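Local coordinates for hypothetical protein SP2199 (Streptococcus pneumoniae TIGR4, PDB 2IBO) that is of unknown function but probably binds thiamine or a related small molecule, at residues 2-6 with 51-55. Residues are numbered along the deposited sequence; the frame is centred on the assembly and turned at random.
Sequences KASIA and ELMRI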
loop_
_atom_site.group_PDB
_atom_site.type_symbol
_atom_site.label_atom_id
_atom_site.label_comp_id
_atom_site.label_asym_id
_atom_site.label_seq_id
_atom_site.Cartn_x
_atom_site.Cartn_y
_atom_site.Cartn_z
ATOM N N LYS A 2 10.147 -14.276 13.166
ATOM C CA LYS A 2 9.245 -14.512 12.038
ATOM C C LYS A 2 8.765 -13.244 11.352
ATOM O O LYS A 2 8.367 -12.274 12.013
ATOM C CB LYS A 2 8.037 -15.343 12.473
ATOM C CG LYS A 2 8.242 -16.843 12.353
ATOM C CD LYS A 2 7.047 -17.625 12.890
ATOM C CE LYS A 2 6.896 -17.431 14.403
ATOM N NZ LYS A 2 5.758 -18.195 14.999
ATOM N N ALA A 3 8.812 -13.260 10.015
ATOM C CA ALA A 3 8.381 -12.115 9.227
ATOM C C ALA A 3 7.975 -12.494 7.817
ATOM O O ALA A 3 8.432 -13.490 7.273
ATOM C CB ALA A 3 9.477 -11.088 9.178
ATOM N N SER A 4 7.100 -11.694 7.232
ATOM C CA SER A 4 6.659 -11.938 5.874
ATOM C C SER A 4 6.740 -10.593 5.165
ATOM O O SER A 4 6.411 -9.561 5.745
ATOM C CB SER A 4 5.234 -12.479 5.852
ATOM O OG SER A 4 4.946 -13.060 4.592
ATOM N N ILE A 5 7.191 -10.621 3.916
ATOM C CA ILE A 5 7.380 -9.432 3.097
ATOM C C ILE A 5 6.704 -9.647 1.761
ATOM O O ILE A 5 6.870 -10.695 1.141
ATOM C CB ILE A 5 8.900 -9.201 2.855
ATOM C CG1 ILE A 5 9.551 -8.737 4.150
ATOM C CG2 ILE A 5 9.145 -8.236 1.717
ATOM C CD1 ILE A 5 8.910 -7.503 4.710
ATOM N N ALA A 6 5.927 -8.667 1.322
ATOM C CA ALA A 6 5.256 -8.750 0.033
ATOM C C ALA A 6 5.909 -7.649 -0.786
ATOM O O ALA A 6 5.996 -6.500 -0.336
ATOM C CB ALA A 6 3.773 -8.493 0.201
ATOM N N GLU A 51 16.813 -11.685 7.460
ATOM C CA GLU A 51 17.074 -12.096 6.083
ATOM C C GLU A 51 16.159 -11.384 5.067
ATOM O O GLU A 51 16.607 -10.997 3.984
ATOM C CB GLU A 51 16.947 -13.626 5.946
ATOM C CG GLU A 51 15.517 -14.177 5.849
ATOM C CD GLU A 51 15.465 -15.712 5.789
ATOM O OE1 GLU A 51 15.603 -16.364 6.850
ATOM O OE2 GLU A 51 15.292 -16.269 4.679
ATOM N N LEU A 52 14.887 -11.201 5.413
ATOM C CA LEU A 52 13.973 -10.540 4.503
ATOM C C LEU A 52 14.377 -9.087 4.302
ATOM O O LEU A 52 14.357 -8.598 3.178
ATOM C CB LEU A 52 12.534 -10.628 5.012
ATOM C CG LEU A 52 11.910 -12.029 5.149
ATOM C CD1 LEU A 52 10.446 -11.901 5.569
ATOM C CD2 LEU A 52 12.016 -12.784 3.841
HETATM N N MSE A 53 14.755 -8.389 5.371
HETATM C CA MSE A 53 15.174 -6.998 5.208
HETATM C C MSE A 53 16.386 -6.942 4.289
HETATM O O MSE A 53 16.496 -6.051 3.436
HETATM C CB MSE A 53 15.494 -6.359 6.556
HETATM C CG MSE A 53 14.256 -6.061 7.403
HETATM SE SE MSE A 53 12.876 -5.024 6.457
HETATM C CE MSE A 53 11.733 -6.498 6.020
ATOM N N ARG A 54 17.286 -7.915 4.443
ATOM C CA ARG A 54 18.481 -7.993 3.618
ATOM C C ARG A 54 18.076 -8.255 2.163
ATOM O O ARG A 54 18.539 -7.574 1.246
ATOM C CB ARG A 54 19.388 -9.120 4.114
ATOM C CG ARG A 54 20.749 -9.154 3.456
ATOM C CD ARG A 54 21.399 -10.503 3.617
ATOM N NE ARG A 54 20.863 -11.477 2.669
ATOM C CZ ARG A 54 20.324 -12.642 3.019
ATOM N NH1 ARG A 54 20.241 -12.994 4.303
ATOM N NH2 ARG A 54 19.870 -13.464 2.081
ATOM N N ILE A 55 17.204 -9.241 1.955
ATOM C CA ILE A 55 16.758 -9.583 0.613
ATOM C C ILE A 55 15.996 -8.424 -0.026
ATOM O O ILE A 55 16.164 -8.146 -1.213
ATOM C CB ILE A 55 15.885 -10.861 0.634
ATOM C CG1 ILE A 55 16.751 -12.056 1.095
ATOM C CG2 ILE A 55 15.295 -11.132 -0.741
ATOM C CD1 ILE A 55 16.033 -13.395 1.104
#
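Ile-5 sets CG1 anti to its carbonyl carbon (chi1 -71°), and Leu-52 does likewise with CG (chi1 -63°); each branch is thereby sent beside its own backbone N and into the interface where helix 49-64 packs on the four-stranded antiparallel sheet of this ferredoxin-like beta-alpha-beta-beta-alpha-beta fold. There the two side chains lie alongside one another, running opposite ways. Strand 2-11, an inner strand, runs within 24° of the helix direction over these short segments, their axes 9.0 Å apart. Alternation along the strand turns Ala-3 and Ile-5 to the helix and Ser-4 to the opposite face of the sheet, where its hydroxyl OG hydrogen-bonds to the carbonyl O of Leu-45 and the residue packs beside Phe-41 of a second subunit.

Leu-52 is the main helical contributor. Its CD1 reaches the strand beside Ala-3 CB, 3.8 Å away, and a methyl as small as alanine's lets the leucine come down to the backbone. Ile-5, beta-branched and well suited to a strand, lays CG1 alongside Leu-52 CB at 3.6 Å. Selenomethionine Met-53 starts out to one side, but bends at chi2 and chi3 bring its flexible chain back nearly perpendicular to Ile-5. Ile-76 of the neighbouring strand 70-79 touches both Ile-5 and Met-53, while Leu-45 and Val-34 touch Leu-52, extending the buried apolar layer. At the crossing, the terminal methyl CE of Met-53 meets CD1 of Ile-5 and also lies 3.6 Å from Ile-5 CG1.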